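Local coordinates for protein putative regulator (Escherichia coli O6, PDB 3HFI) that is of unknown function but, as a putative transcriptional regulator with a UTRA domain, probably senses a small effector molecule through that domain, at residues L55-S60 against M67-R72; L132-L137 against G149-K154. One frame throughout, in Å; residues are numbered along the deposited sequence.

Contact 1 of 2, residues L55-S60 against M67-R72; sequences LERLRS and MLIENR
Arg57 and Ile69 sit directly across from each other as a hydrogen-bonded antiparallel pair, Arg57 N to Ile69 O at 2.7 Å and Ile69 N to Arg57 O at 2.8 Å. The pairs Leu55–Asn71 and Arg59–Met67 are joined in the same way, giving six backbone bonds along this hairpin of the UTRA domain. On the face carrying these residues, Arg57 NH1 donates to Asn71 OD1 at 2.7 Å, landing on a lone pair in the amide plane although OD1 is tilted from the guanidinium plane. The Arg57 chain turns at chi3 (75°), which sets NE. Asn71 ND2 is held separately by Glu147.

Ile69 CD1 lies over one face of the Arg59 guanidinium, toward its rim, 4.0 Å from Arg59 NH1. Met67 runs beside Arg59, its CG 3.7 Å from Arg59 CB.

On the other face Leu58 CD1 meets Leu68 CD1 at 4.1 Å, and the carboxylates of Glu56 and Glu70 lie side by side, OE2 to OE2 4.1 Å. Glu70 OE2 is hydrogen-bonded to Tyr54 OH; OE1 takes a salt bridge from Arg119 and the indole N-H of Trp152. Two buried acids this close would repel if both were charged, which these three partners may ease.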
loop_
_atom_site.group_PDB
_atom_site.type_symbol
_atom_site.label_atom_id
_atom_site.label_comp_id
_atom_site.label_asym_id
_atom_site.label_seq_id
_atom_site.Cartn_x
_atom_site.Cartn_y
_atom_site.Cartn_z
ATOM N N LEU A 55 16.240 -9.579 -1.514
ATOM C CA LEU A 55 15.397 -10.752 -1.304
ATOM C C LEU A 55 14.423 -10.826 -2.444
ATOM O O LEU A 55 13.730 -9.841 -2.733
ATOM C CB LEU A 55 14.597 -10.564 -0.040
ATOM C CG LEU A 55 14.680 -11.353 1.203
ATOM C CD1 LEU A 55 16.145 -11.655 1.636
ATOM C CD2 LEU A 55 13.838 -10.608 2.267
ATOM N N GLU A 56 14.319 -11.985 -3.070
ATOM C CA GLU A 56 13.283 -12.207 -4.065
ATOM C C GLU A 56 12.283 -13.219 -3.520
ATOM O O GLU A 56 12.671 -14.339 -3.119
ATOM C CB GLU A 56 13.923 -12.741 -5.352
ATOM C CG GLU A 56 13.051 -12.746 -6.581
ATOM C CD GLU A 56 13.854 -13.216 -7.842
ATOM O OE1 GLU A 56 14.736 -14.110 -7.746
ATOM O OE2 GLU A 56 13.603 -12.670 -8.940
ATOM N N ARG A 57 11.013 -12.826 -3.529
ATOM C CA ARG A 57 9.932 -13.567 -2.874
ATOM C C ARG A 57 8.752 -13.690 -3.807
ATOM O O ARG A 57 8.415 -12.738 -4.514
ATOM C CB ARG A 57 9.520 -12.839 -1.604
ATOM C CG ARG A 57 10.575 -12.985 -0.514
ATOM C CD ARG A 57 10.593 -11.799 0.374
ATOM N NE ARG A 57 9.451 -11.847 1.242
ATOM C CZ ARG A 57 8.541 -10.883 1.394
ATOM N NH1 ARG A 57 8.578 -9.710 0.757
ATOM N NH2 ARG A 57 7.552 -11.107 2.227
ATOM N N LEU A 58 8.157 -14.883 -3.837
ATOM C CA LEU A 58 7.056 -15.158 -4.737
ATOM C C LEU A 58 5.858 -15.376 -3.848
ATOM O O LEU A 58 5.875 -16.229 -2.962
ATOM C CB LEU A 58 7.330 -16.383 -5.624
ATOM C CG LEU A 58 6.276 -16.718 -6.691
ATOM C CD1 LEU A 58 6.321 -15.745 -7.856
ATOM C CD2 LEU A 58 6.461 -18.131 -7.195
ATOM N N ARG A 59 4.847 -14.554 -4.038
ATOM C CA ARG A 59 3.683 -14.624 -3.191
ATOM C C ARG A 59 2.599 -15.269 -3.986
ATOM O O ARG A 59 2.298 -14.802 -5.077
ATOM C CB ARG A 59 3.218 -13.262 -2.788
ATOM C CG ARG A 59 1.796 -13.281 -2.291
ATOM C CD ARG A 59 1.580 -12.119 -1.361
ATOM N NE ARG A 59 2.580 -12.201 -0.303
ATOM C CZ ARG A 59 3.024 -11.168 0.400
ATOM N NH1 ARG A 59 2.565 -9.936 0.177
ATOM N NH2 ARG A 59 3.944 -11.365 1.335
ATOM N N SER A 60 2.030 -16.346 -3.449
ATOM C CA SER A 60 0.880 -16.990 -4.073
ATOM C C SER A 60 -0.358 -16.926 -3.164
ATOM O O SER A 60 -0.292 -17.034 -1.925
ATOM C CB SER A 60 1.213 -18.417 -4.535
ATOM O OG SER A 60 1.923 -19.135 -3.553
ATOM N N MET A 67 2.174 -12.437 -6.998
ATOM C CA MET A 67 3.145 -11.429 -7.304
ATOM C C MET A 67 4.565 -11.852 -6.985
ATOM O O MET A 67 4.797 -12.721 -6.141
ATOM C CB MET A 67 2.817 -10.164 -6.519
ATOM C CG MET A 67 2.815 -10.346 -5.026
ATOM S SD MET A 67 1.983 -8.981 -4.121
ATOM C CE MET A 67 0.335 -9.649 -4.059
ATOM N N LEU A 68 5.503 -11.211 -7.674
ATOM C CA LEU A 68 6.939 -11.369 -7.447
ATOM C C LEU A 68 7.451 -10.092 -6.784
ATOM O O LEU A 68 7.209 -9.000 -7.271
ATOM C CB LEU A 68 7.630 -11.663 -8.782
ATOM C CG LEU A 68 9.137 -11.880 -8.793
ATOM C CD1 LEU A 68 9.542 -13.194 -8.117
ATOM C CD2 LEU A 68 9.494 -11.863 -10.259
ATOM N N ILE A 69 8.114 -10.243 -5.639
ATOM C CA ILE A 69 8.580 -9.140 -4.837
ATOM C C ILE A 69 10.087 -9.205 -4.743
ATOM O O ILE A 69 10.640 -10.257 -4.382
ATOM C CB ILE A 69 7.997 -9.189 -3.415
ATOM C CG1 ILE A 69 6.467 -9.412 -3.480
ATOM C CG2 ILE A 69 8.404 -7.897 -2.650
ATOM C CD1 ILE A 69 5.787 -9.560 -2.124
ATOM N N GLU A 70 10.746 -8.091 -5.050
ATOM C CA GLU A 70 12.201 -7.924 -4.863
ATOM C C GLU A 70 12.417 -6.829 -3.849
ATOM O O GLU A 70 12.131 -5.652 -4.125
ATOM C CB GLU A 70 12.809 -7.522 -6.182
ATOM C CG GLU A 70 12.608 -8.559 -7.188
ATOM C CD GLU A 70 13.267 -8.174 -8.472
ATOM O OE1 GLU A 70 12.615 -7.456 -9.276
ATOM O OE2 GLU A 70 14.423 -8.626 -8.677
ATOM N N ASN A 71 12.818 -7.207 -2.650
ATOM C CA ASN A 71 13.067 -6.279 -1.576
ATOM C C ASN A 71 14.572 -5.950 -1.502
ATOM O O ASN A 71 15.411 -6.843 -1.653
ATOM C CB ASN A 71 12.642 -6.903 -0.224
ATOM C CG ASN A 71 11.221 -7.345 -0.192
ATOM O OD1 ASN A 71 10.921 -8.534 -0.061
ATOM N ND2 ASN A 71 10.317 -6.376 -0.241
ATOM N N ARG A 72 14.914 -4.700 -1.243
ATOM C CA ARG A 72 16.261 -4.301 -0.982
ATOM C C ARG A 72 16.249 -3.511 0.330
ATOM O O ARG A 72 15.599 -2.481 0.456
ATOM C CB ARG A 72 16.750 -3.446 -2.122
ATOM C CG ARG A 72 17.186 -4.268 -3.337
ATOM C CD ARG A 72 17.441 -3.445 -4.512
ATOM N NE ARG A 72 17.975 -4.220 -5.649
ATOM C CZ ARG A 72 17.229 -4.649 -6.666
ATOM N NH1 ARG A 72 15.933 -4.466 -6.670
ATOM N NH2 ARG A 72 17.764 -5.323 -7.653
#

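Contact 2 of 2, residues L132-L137 against G149-K154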
loop_
_atom_site.group_PDB
_atom_site.type_symbol
_atom_site.label_atom_id
_atom_site.label_comp_id
_atom_site.label_asym_id
_atom_site.label_seq_id
_atom_site.Cartn_x
_atom_site.Cartn_y
_atom_site.Cartn_z
ATOM N N LEU A 132 1.539 -4.994 -13.888
ATOM C CA LEU A 132 1.629 -3.801 -13.070
ATOM C C LEU A 132 2.931 -3.876 -12.295
ATOM O O LEU A 132 3.240 -4.862 -11.612
ATOM C CB LEU A 132 0.432 -3.638 -12.122
ATOM C CG LEU A 132 0.536 -2.384 -11.221
ATOM C CD1 LEU A 132 0.109 -1.108 -12.002
ATOM C CD2 LEU A 132 -0.301 -2.536 -9.961
ATOM N N HIS A 133 3.709 -2.817 -12.417
ATOM C CA HIS A 133 4.936 -2.711 -11.670
ATOM C C HIS A 133 4.754 -1.625 -10.600
ATOM O O HIS A 133 4.290 -0.528 -10.886
ATOM C CB HIS A 133 6.086 -2.362 -12.585
ATOM C CG HIS A 133 7.353 -2.075 -11.865
ATOM N ND1 HIS A 133 8.038 -3.046 -11.158
ATOM C CD2 HIS A 133 8.105 -0.960 -11.793
ATOM C CE1 HIS A 133 9.129 -2.526 -10.638
ATOM N NE2 HIS A 133 9.204 -1.266 -11.014
ATOM N N LEU A 134 5.140 -1.953 -9.388
ATOM C CA LEU A 134 5.142 -1.024 -8.278
ATOM C C LEU A 134 6.547 -0.870 -7.741
ATOM O O LEU A 134 7.272 -1.870 -7.603
ATOM C CB LEU A 134 4.256 -1.624 -7.240
ATOM C CG LEU A 134 3.969 -0.940 -5.960
ATOM C CD1 LEU A 134 2.469 -0.819 -6.066
ATOM C CD2 LEU A 134 4.362 -1.815 -4.780
ATOM N N GLU A 135 6.977 0.374 -7.498
ATOM C CA GLU A 135 8.159 0.623 -6.644
ATOM C C GLU A 135 7.632 1.158 -5.341
ATOM O O GLU A 135 6.861 2.094 -5.352
ATOM C CB GLU A 135 9.084 1.705 -7.189
ATOM C CG GLU A 135 9.812 1.400 -8.437
ATOM C CD GLU A 135 10.688 2.594 -8.873
ATOM O OE1 GLU A 135 10.285 3.753 -8.698
ATOM O OE2 GLU A 135 11.774 2.400 -9.365
ATOM N N GLN A 136 8.107 0.640 -4.224
ATOM C CA GLN A 136 7.639 1.063 -2.940
ATOM C C GLN A 136 8.805 1.335 -2.027
ATOM O O GLN A 136 9.713 0.502 -1.893
ATOM C CB GLN A 136 6.823 -0.050 -2.320
ATOM C CG GLN A 136 6.236 0.361 -0.958
ATOM C CD GLN A 136 5.444 -0.718 -0.331
ATOM O OE1 GLN A 136 5.993 -1.808 0.002
ATOM N NE2 GLN A 136 4.116 -0.464 -0.164
ATOM N N LEU A 137 8.781 2.478 -1.383
ATOM C CA LEU A 137 9.815 2.861 -0.447
ATOM C C LEU A 137 9.142 2.849 0.919
ATOM O O LEU A 137 8.134 3.464 1.086
ATOM C CB LEU A 137 10.371 4.252 -0.811
ATOM C CG LEU A 137 11.648 4.734 -0.127
ATOM C CD1 LEU A 137 12.775 3.721 -0.203
ATOM C CD2 LEU A 137 12.115 6.089 -0.668
ATOM N N GLY A 149 11.333 -1.741 -2.432
ATOM C CA GLY A 149 10.786 -2.916 -3.079
ATOM C C GLY A 149 10.286 -2.642 -4.473
ATOM O O GLY A 149 9.764 -1.557 -4.767
ATOM N N ASN A 150 10.463 -3.632 -5.328
ATOM C CA ASN A 150 9.909 -3.659 -6.663
ATOM C C ASN A 150 8.967 -4.833 -6.727
ATOM O O ASN A 150 9.381 -5.963 -6.410
ATOM C CB ASN A 150 11.000 -3.899 -7.683
ATOM C CG ASN A 150 11.740 -2.640 -8.033
ATOM O OD1 ASN A 150 11.456 -2.035 -9.039
ATOM N ND2 ASN A 150 12.675 -2.222 -7.195
ATOM N N VAL A 151 7.719 -4.587 -7.137
ATOM C CA VAL A 151 6.686 -5.620 -7.106
ATOM C C VAL A 151 6.126 -5.790 -8.505
ATOM O O VAL A 151 5.837 -4.804 -9.173
ATOM C CB VAL A 151 5.570 -5.270 -6.124
ATOM C CG1 VAL A 151 4.546 -6.344 -6.089
ATOM C CG2 VAL A 151 6.147 -5.074 -4.722
ATOM N N TRP A 152 5.947 -7.043 -8.911
ATOM C CA TRP A 152 5.466 -7.399 -10.229
ATOM C C TRP A 152 4.159 -8.113 -10.022
ATOM O O TRP A 152 4.139 -9.230 -9.497
ATOM C CB TRP A 152 6.460 -8.302 -10.910
ATOM C CG TRP A 152 7.784 -7.701 -10.872
ATOM C CD1 TRP A 152 8.738 -7.814 -9.877
ATOM C CD2 TRP A 152 8.305 -6.827 -11.833
ATOM N NE1 TRP A 152 9.831 -7.050 -10.176
ATOM C CE2 TRP A 152 9.602 -6.434 -11.382
ATOM C CE3 TRP A 152 7.815 -6.321 -13.035
ATOM C CZ2 TRP A 152 10.405 -5.564 -12.111
ATOM C CZ3 TRP A 152 8.607 -5.475 -13.761
ATOM C CH2 TRP A 152 9.901 -5.108 -13.306
ATOM N N LEU A 153 3.078 -7.451 -10.422
ATOM C CA LEU A 153 1.761 -7.812 -9.948
ATOM C C LEU A 153 1.230 -8.195 -11.280
ATOM O O LEU A 153 1.370 -7.404 -12.167
ATOM C CB LEU A 153 0.812 -6.628 -9.874
ATOM C CG LEU A 153 0.570 -6.056 -8.484
ATOM C CD1 LEU A 153 1.760 -5.275 -8.026
ATOM C CD2 LEU A 153 -0.667 -5.157 -8.564
ATOM N N LYS A 154 0.653 -9.368 -11.473
ATOM C CA LYS A 154 0.218 -9.709 -12.854
ATOM C C LYS A 154 -1.293 -9.490 -12.943
ATOM O O LYS A 154 -1.897 -9.721 -13.988
ATOM C CB LYS A 154 0.453 -11.104 -12.206
ATOM C CG LYS A 154 -0.235 -12.297 -12.842
ATOM C CD LYS A 154 0.047 -13.545 -11.995
ATOM C CE LYS A 154 -0.810 -14.755 -12.406
ATOM N NZ LYS A 154 -0.043 -15.844 -13.105
#
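The second beta hairpin of the UTRA domain, strands 130-139 and 144-153, is held here by the pairing of Leu132-Gln136 with Gly149-Leu153. Leu132–Leu153, Leu134–Val151 and Gln136–Gly149 are hydrogen-bonded antiparallel pairs with two backbone bonds each. Leu134 N reaches Val151 O at 2.9 Å, and Gly149 N reaches Gln136 O at 2.8 Å in a nearly straight bond (172°). Leu132 N to Leu153 O, at the turn-distant end, is more bent, at 131°. Between these pairs the CA atoms of His133 and Glu135 point their hydrogens at the carbonyl oxygens of Val151 and Gly149.

The face of Leu132, Leu134, Val151 and Leu153 is apolar. Leu134 and Val151 run side by side, with Leu134 CD2 3.7 Å from Val151 CG2. The two outer leucines meet through Leu132 CB and Leu153 CB, 3.8 Å apart, while the modelled approach of their CD2 methyls is too close to be trusted. Gln136, on this face too, extends to the second subunit, where its amide bonds to the backbone of Tyr159 and Gly161 of that chain.

The opposite face is polar and aromatic. Glu135 turns its carboxylate to Tyr39, and the imidazole of His133 lies beside the indole of Trp152. The two rings are oblique, their planes 36° apart and their centroids (the six-membered ring for Trp152) 4.2 Å apart. One face of the Trp152 ring receives His133 ND1, which is 3.5 Å from Trp152 CH2.

Overall arrangement
Contacts 1 and 2 lie in two hairpins of one antiparallel sheet, joined where strand 65-73 runs beside strand 144-153: Leu68 O lies 2.8 Å from Trp152 N and Glu70 N 2.9 Å from Asn150 O, both probable hydrogen bonds. Their centres are about 9 Å apart. Both are buried, contact 1 more completely and nearer the middle of the chain. Helix 117-123 packs on Leu58 and Leu68 of contact 1 and on Trp152 of contact 2, so they share that face. On the reverse face Leu55, Arg57 and Asn71 of contact 1 lie against helix 91-99. Contact 1 meets the second subunit by packing of Ile69, contact 2 by polar bonds of Gln136 as well as packing.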